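Local coordinates for putative mannose-6-phosphate isomerase YvyI (Bacillus subtilis, PDB 1QWR), which catalyses the zinc-dependent interconversion of D-mannose 6-phosphate and D-fructose 6-phosphate, at residues W20-Y31 with L89-S97. Residues are numbered along the deposited sequence; the frame is centred on the assembly and turned at random.
Sequences WGGTALRDRFGY and LLDVKEDTS. With SO4 (sulfate ion), chain C; ACT (acetate ion), chain F; FMT (formic acid), chain G.
Trp20 lies against Asp91 to Thr96, where strand 85-92 of the cupin fold runs out into a loop beside the zinc site. With CG between the backbone N and the carbonyl carbon (chi1 48°), the indole lies with Thr96 over one face and Asp91 O at its edge. Trp20 CB meets Asp95 O at 3.4 Å. Farther out, Thr96 CG2 sits 3.7 Å from the centroid of the five-membered Trp20 ring, a CH-pi contact that suits a short methyl-bearing residue. Trp20 CZ3 lies 3.3 Å from Asp91 O; CE3 also meets Val92 CA, CH2 touches Leu90 CD2, and CZ2 neighbours sulfate O2. NE1 donates to that O2; the sulfate, probably from the crystallisation liquor, is also held by Ser97, Lys18, Lys99, Arg210 and Arg196, the probable active-site arginine, and may occupy the substrate phosphate's place. In the backbone, Trp20 O accepts a nearly straight bond from Glu94 N (169°).

Asp91, its CG anti to the backbone N (chi1 175°), reaches the start of helix 24-29, where its carboxylate accepts from the Ala24 amide and from a water that Leu25 N donates to. Glycine suits position 22, since a CB there would crowd Lys93 CD. Beyond, Leu89 CD1 sits over the Phe29 ring face, a CH-pi contact, and Asp91 OD2 takes Ala24 N at 2.8 Å, from above the carboxylate plane.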
ATOM      1  N   TRP A  20       0.151   7.583 -15.454  1.00 21.83           N
ATOM      2  CA  TRP A  20      -1.170   7.838 -14.897  1.00 20.08           C
ATOM      3  C   TRP A  20      -1.126   8.714 -13.636  1.00 19.73           C
ATOM      4  O   TRP A  20      -2.151   8.953 -12.988  1.00 17.30           O
ATOM      5  CB  TRP A  20      -1.878   6.513 -14.577  1.00 20.33           C
ATOM      6  CG  TRP A  20      -1.040   5.511 -13.805  1.00 22.14           C
ATOM      7  CD1 TRP A  20      -0.349   4.444 -14.320  1.00 20.42           C
ATOM      8  CD2 TRP A  20      -0.821   5.482 -12.382  1.00 18.73           C
ATOM      9  NE1 TRP A  20       0.283   3.754 -13.305  1.00 20.48           N
ATOM     10  CE2 TRP A  20       0.007   4.367 -12.108  1.00 21.71           C
ATOM     11  CE3 TRP A  20      -1.247   6.289 -11.316  1.00 19.82           C
ATOM     12  CZ2 TRP A  20       0.418   4.035 -10.803  1.00 20.58           C
ATOM     13  CZ3 TRP A  20      -0.840   5.965 -10.023  1.00 20.76           C
ATOM     14  CH2 TRP A  20      -0.015   4.845  -9.780  1.00 21.43           C
ATOM     15  N   GLY A  21       0.065   9.190 -13.306  1.00 20.28           N
ATOM     16  CA  GLY A  21       0.226  10.021 -12.125  1.00 20.71           C
ATOM     17  C   GLY A  21      -0.133  11.485 -12.326  1.00 22.66           C
ATOM     18  O   GLY A  21      -0.395  11.936 -13.448  1.00 20.99           O
ATOM     19  N   GLY A  22      -0.145  12.226 -11.224  1.00 20.98           N
ATOM     20  CA  GLY A  22      -0.475  13.641 -11.272  1.00 20.33           C
ATOM     21  C   GLY A  22       0.335  14.442 -10.267  1.00 18.62           C
ATOM     22  O   GLY A  22       1.512  14.165 -10.060  1.00 19.10           O
ATOM     23  N   THR A  23      -0.308  15.430  -9.637  1.00 19.55           N
ATOM     24  CA  THR A  23       0.358  16.288  -8.653  1.00 18.98           C
ATOM     25  C   THR A  23      -0.363  16.251  -7.305  1.00 17.58           C
ATOM     26  O   THR A  23      -0.018  17.013  -6.411  1.00 19.16           O
ATOM     27  CB  THR A  23       0.415  17.800  -9.122  1.00 18.66           C
ATOM     28  OG1 THR A  23      -0.915  18.296  -9.295  1.00 19.65           O
ATOM     29  CG2 THR A  23       1.164  17.948 -10.441  1.00 19.95           C
ATOM     30  N   ALA A  24      -1.350  15.372  -7.145  1.00 17.79           N
ATOM     31  CA  ALA A  24      -2.091  15.315  -5.884  1.00 17.16           C
ATOM     32  C   ALA A  24      -1.204  15.093  -4.655  1.00 17.81           C
ATOM     33  O   ALA A  24      -1.545  15.536  -3.553  1.00 16.74           O
ATOM     34  CB  ALA A  24      -3.185  14.233  -5.951  1.00 17.76           C
ATOM     35  N   LEU A  25      -0.073  14.416  -4.832  1.00 16.83           N
ATOM     36  CA  LEU A  25       0.815  14.166  -3.689  1.00 17.42           C
ATOM     37  C   LEU A  25       1.398  15.485  -3.197  1.00 18.93           C
ATOM     38  O   LEU A  25       1.673  15.660  -2.006  1.00 17.26           O
ATOM     39  CB  LEU A  25       1.929  13.183  -4.080  1.00 16.42           C
ATOM     40  CG  LEU A  25       1.392  11.757  -4.258  1.00 16.56           C
ATOM     41  CD1 LEU A  25       2.403  10.864  -4.981  1.00 18.72           C
ATOM     42  CD2 LEU A  25       1.094  11.183  -2.853  1.00 18.52           C
ATOM     43  N   ARG A  26       1.592  16.423  -4.114  1.00 20.56           N
ATOM     44  CA  ARG A  26       2.096  17.718  -3.699  1.00 19.43           C
ATOM     45  C   ARG A  26       0.921  18.569  -3.216  1.00 20.03           C
ATOM     46  O   ARG A  26       0.981  19.178  -2.150  1.00 19.40           O
ATOM     47  CB  ARG A  26       2.795  18.446  -4.856  1.00 21.86           C
ATOM     48  CG  ARG A  26       3.206  19.865  -4.451  1.00 23.52           C
ATOM     49  CD  ARG A  26       3.949  20.594  -5.545  1.00 26.91           C
ATOM     50  NE  ARG A  26       3.138  20.792  -6.736  1.00 26.89           N
ATOM     51  CZ  ARG A  26       3.542  20.455  -7.954  1.00 27.40           C
ATOM     52  NH1 ARG A  26       4.736  19.905  -8.124  1.00 28.66           N
ATOM     53  NH2 ARG A  26       2.763  20.686  -9.004  1.00 28.48           N
ATOM     54  N   ASP A  27      -0.165  18.589  -3.989  1.00 20.53           N
ATOM     55  CA  ASP A  27      -1.330  19.426  -3.640  1.00 20.35           C
ATOM     56  C   ASP A  27      -2.042  19.067  -2.325  1.00 19.89           C
ATOM     57  O   ASP A  27      -2.504  19.948  -1.593  1.00 19.69           O
ATOM     58  CB  ASP A  27      -2.378  19.406  -4.781  1.00 20.04           C
ATOM     59  CG  ASP A  27      -1.817  19.892  -6.123  1.00 23.58           C
ATOM     60  OD1 ASP A  27      -0.915  20.755  -6.132  1.00 24.87           O
ATOM     61  OD2 ASP A  27      -2.295  19.416  -7.177  1.00 28.29           O
ATOM     62  N   ARG A  28      -2.119  17.781  -2.012  1.00 18.03           N
ATOM     63  CA  ARG A  28      -2.820  17.356  -0.812  1.00 19.16           C
ATOM     64  C   ARG A  28      -1.941  16.964   0.370  1.00 19.21           C
ATOM     65  O   ARG A  28      -2.404  16.995   1.511  1.00 17.02           O
ATOM     66  CB  ARG A  28      -3.765  16.211  -1.178  1.00 20.54           C
ATOM     67  CG  ARG A  28      -4.597  16.565  -2.393  1.00 24.52           C
ATOM     68  CD  ARG A  28      -5.643  15.534  -2.723  1.00 27.16           C
ATOM     69  NE  ARG A  28      -6.609  15.369  -1.642  1.00 31.59           N
ATOM     70  CZ  ARG A  28      -7.796  14.795  -1.796  1.00 30.47           C
ATOM     71  NH1 ARG A  28      -8.156  14.339  -2.989  1.00 33.58           N
ATOM     72  NH2 ARG A  28      -8.613  14.673  -0.763  1.00 31.17           N
ATOM     73  N   PHE A  29      -0.680  16.614   0.111  1.00 17.10           N
ATOM     74  CA  PHE A  29       0.226  16.219   1.190  1.00 17.15           C
ATOM     75  C   PHE A  29       1.442  17.151   1.343  1.00 17.80           C
ATOM     76  O   PHE A  29       2.275  16.955   2.244  1.00 17.01           O
ATOM     77  CB  PHE A  29       0.712  14.767   0.971  1.00 16.40           C
ATOM     78  CG  PHE A  29      -0.350  13.723   1.210  1.00 16.86           C
ATOM     79  CD1 PHE A  29      -0.598  13.244   2.488  1.00 17.46           C
ATOM     80  CD2 PHE A  29      -1.150  13.271   0.163  1.00 19.04           C
ATOM     81  CE1 PHE A  29      -1.635  12.331   2.736  1.00 19.71           C
ATOM     82  CE2 PHE A  29      -2.183  12.367   0.398  1.00 21.20           C
ATOM     83  CZ  PHE A  29      -2.431  11.896   1.681  1.00 19.18           C
ATOM     84  N   GLY A  30       1.549  18.154   0.467  1.00 16.69           N
ATOM     85  CA  GLY A  30       2.665  19.084   0.550  1.00 16.59           C
ATOM     86  C   GLY A  30       4.021  18.531   0.146  1.00 19.42           C
ATOM     87  O   GLY A  30       5.073  19.167   0.377  1.00 16.93           O
ATOM     88  N   TYR A  31       4.022  17.358  -0.472  1.00 18.37           N
ATOM     89  CA  TYR A  31       5.277  16.743  -0.899  1.00 18.59           C
ATOM     90  C   TYR A  31       5.939  17.414  -2.103  1.00 21.15           C
ATOM     91  O   TYR A  31       5.274  17.947  -2.988  1.00 18.89           O
ATOM     92  CB  TYR A  31       5.057  15.281  -1.300  1.00 17.49           C
ATOM     93  CG  TYR A  31       4.584  14.352  -0.211  1.00 17.96           C
ATOM     94  CD1 TYR A  31       5.075  14.456   1.097  1.00 20.16           C
ATOM     95  CD2 TYR A  31       3.704  13.306  -0.507  1.00 18.37           C
ATOM     96  CE1 TYR A  31       4.706  13.528   2.080  1.00 19.02           C
ATOM     97  CE2 TYR A  31       3.335  12.390   0.461  1.00 18.52           C
ATOM     98  CZ  TYR A  31       3.840  12.502   1.748  1.00 17.78           C
ATOM     99  OH  TYR A  31       3.481  11.562   2.684  1.00 17.69           O
ATOM    100  N   LEU A  89       1.325   5.645  -1.146  1.00 13.69           N
ATOM    101  CA  LEU A  89       0.223   6.589  -1.361  1.00 15.46           C
ATOM    102  C   LEU A  89       0.183   6.657  -2.895  1.00 15.20           C
ATOM    103  O   LEU A  89       1.235   6.880  -3.537  1.00 16.77           O
ATOM    104  CB  LEU A  89       0.532   7.973  -0.782  1.00 14.26           C
ATOM    105  CG  LEU A  89       0.216   8.100   0.710  1.00 16.48           C
ATOM    106  CD1 LEU A  89       0.724   9.472   1.204  1.00 15.01           C
ATOM    107  CD2 LEU A  89      -1.302   7.968   0.957  1.00 16.28           C
ATOM    108  N   LEU A  90      -1.003   6.452  -3.487  1.00 14.25           N
ATOM    109  CA  LEU A  90      -1.141   6.441  -4.941  1.00 15.75           C
ATOM    110  C   LEU A  90      -2.048   7.559  -5.446  1.00 14.81           C
ATOM    111  O   LEU A  90      -3.175   7.708  -4.970  1.00 16.95           O
ATOM    112  CB  LEU A  90      -1.739   5.114  -5.409  1.00 15.59           C
ATOM    113  CG  LEU A  90      -1.075   3.825  -4.913  1.00 19.41           C
ATOM    114  CD1 LEU A  90      -1.899   2.620  -5.360  1.00 19.32           C
ATOM    115  CD2 LEU A  90       0.332   3.745  -5.450  1.00 17.70           C
ATOM    116  N   ASP A  91      -1.539   8.329  -6.401  1.00 15.99           N
ATOM    117  CA  ASP A  91      -2.291   9.422  -7.012  1.00 14.49           C
ATOM    118  C   ASP A  91      -2.722   8.886  -8.367  1.00 15.83           C
ATOM    119  O   ASP A  91      -1.970   8.985  -9.364  1.00 15.27           O
ATOM    120  CB  ASP A  91      -1.379  10.641  -7.201  1.00 15.08           C
ATOM    121  CG  ASP A  91      -2.072  11.782  -7.939  1.00 16.88           C
ATOM    122  OD1 ASP A  91      -3.300  11.696  -8.187  1.00 17.58           O
ATOM    123  OD2 ASP A  91      -1.361  12.759  -8.266  1.00 19.91           O
ATOM    124  N   VAL A  92      -3.906   8.281  -8.387  1.00 16.00           N
ATOM    125  CA  VAL A  92      -4.425   7.684  -9.612  1.00 16.61           C
ATOM    126  C   VAL A  92      -5.254   8.728 -10.364  1.00 15.43           C
ATOM    127  O   VAL A  92      -6.479   8.791 -10.233  1.00 17.53           O
ATOM    128  CB  VAL A  92      -5.279   6.441  -9.294  1.00 15.77           C
ATOM    129  CG1 VAL A  92      -5.583   5.657 -10.592  1.00 17.58           C
ATOM    130  CG2 VAL A  92      -4.530   5.512  -8.316  1.00 16.68           C
ATOM    131  N   LYS A  93      -4.548   9.560 -11.116  1.00 19.21           N
ATOM    132  CA  LYS A  93      -5.154  10.623 -11.911  1.00 20.88           C
ATOM    133  C   LYS A  93      -5.839   9.986 -13.111  1.00 23.16           C
ATOM    134  O   LYS A  93      -7.000  10.287 -13.404  1.00 24.79           O
ATOM    135  CB  LYS A  93      -4.069  11.602 -12.382  1.00 22.50           C
ATOM    136  CG  LYS A  93      -4.632  12.795 -13.146  1.00 26.25           C
ATOM    137  CD  LYS A  93      -3.551  13.783 -13.492  1.00 28.89           C
ATOM    138  CE  LYS A  93      -4.140  14.957 -14.289  1.00 31.91           C
ATOM    139  NZ  LYS A  93      -3.090  15.929 -14.699  1.00 34.44           N
ATOM    140  N   GLU A  94      -5.113   9.108 -13.805  1.00 22.67           N
ATOM    141  CA  GLU A  94      -5.670   8.395 -14.956  1.00 24.39           C
ATOM    142  C   GLU A  94      -5.710   6.896 -14.609  1.00 25.16           C
ATOM    143  O   GLU A  94      -5.222   6.484 -13.554  1.00 23.82           O
ATOM    144  CB  GLU A  94      -4.811   8.618 -16.210  1.00 24.47           C
ATOM    145  CG  GLU A  94      -4.718  10.074 -16.701  1.00 29.91           C
ATOM    146  CD  GLU A  94      -6.068  10.691 -17.036  1.00 34.36           C
ATOM    147  OE1 GLU A  94      -6.974   9.952 -17.475  1.00 35.28           O
ATOM    148  OE2 GLU A  94      -6.224  11.926 -16.871  1.00 38.41           O
ATOM    149  N   ASP A  95      -6.277   6.078 -15.496  1.00 24.12           N
ATOM    150  CA  ASP A  95      -6.380   4.633 -15.246  1.00 23.07           C
ATOM    151  C   ASP A  95      -5.027   3.929 -15.145  1.00 22.04           C
ATOM    152  O   ASP A  95      -4.089   4.260 -15.881  1.00 22.19           O
ATOM    153  CB  ASP A  95      -7.156   3.937 -16.377  1.00 24.86           C
ATOM    154  CG  ASP A  95      -8.616   4.346 -16.450  1.00 27.42           C
ATOM    155  OD1 ASP A  95      -9.260   4.537 -15.404  1.00 24.05           O
ATOM    156  OD2 ASP A  95      -9.132   4.436 -17.583  1.00 28.99           O
ATOM    157  N   THR A  96      -4.902   2.949 -14.246  1.00 20.19           N
ATOM    158  CA  THR A  96      -3.630   2.237 -14.200  1.00 20.00           C
ATOM    159  C   THR A  96      -3.813   1.027 -15.106  1.00 19.25           C
ATOM    160  O   THR A  96      -4.930   0.732 -15.543  1.00 20.48           O
ATOM    161  CB  THR A  96      -3.230   1.728 -12.786  1.00 18.93           C
ATOM    162  OG1 THR A  96      -4.136   0.700 -12.374  1.00 18.13           O
ATOM    163  CG2 THR A  96      -3.251   2.868 -11.776  1.00 19.02           C
ATOM    164  N   SER A  97      -2.726   0.313 -15.368  1.00 19.85           N
ATOM    165  CA  SER A  97      -2.795  -0.863 -16.243  1.00 21.55           C
ATOM    166  C   SER A  97      -3.619  -1.999 -15.644  1.00 21.51           C
ATOM    167  O   SER A  97      -3.812  -2.064 -14.431  1.00 22.10           O
ATOM    168  CB  SER A  97      -1.378  -1.364 -16.546  1.00 20.79           C
ATOM    169  OG  SER A  97      -0.775  -1.944 -15.392  1.00 20.84           O
TER
HETATM  170  S   SO4 C 601       0.941   0.176 -13.108  1.00 26.41           S
HETATM  171  O1  SO4 C 601      -0.154   0.330 -14.098  1.00 23.62           O
HETATM  172  O2  SO4 C 601       1.833   1.339 -13.158  1.00 21.25           O
HETATM  173  O3  SO4 C 601       1.694  -1.060 -13.374  1.00 25.23           O
HETATM  174  O4  SO4 C 601       0.343   0.091 -11.761  1.00 24.01           O
HETATM  175  C   ACT F 607       7.742  21.016  -5.835  1.00 36.21           C
HETATM  176  O   ACT F 607       8.619  21.239  -4.955  1.00 34.66           O
HETATM  177  OXT ACT F 607       7.423  19.859  -6.237  1.00 30.78           O
HETATM  178  CH3 ACT F 607       6.857  22.185  -6.247  1.00 34.87           C
HETATM  179  C   FMT G 606      -8.618  12.432  -6.409  1.00 57.03           C
HETATM  180  O1  FMT G 606      -9.651  12.334  -5.660  1.00 55.51           O
HETATM  181  O2  FMT G 606      -7.606  12.919  -5.790  1.00 58.02           O
HETATM  182  O   HOH W   1       1.056  13.230  -7.256  1.00 15.98           O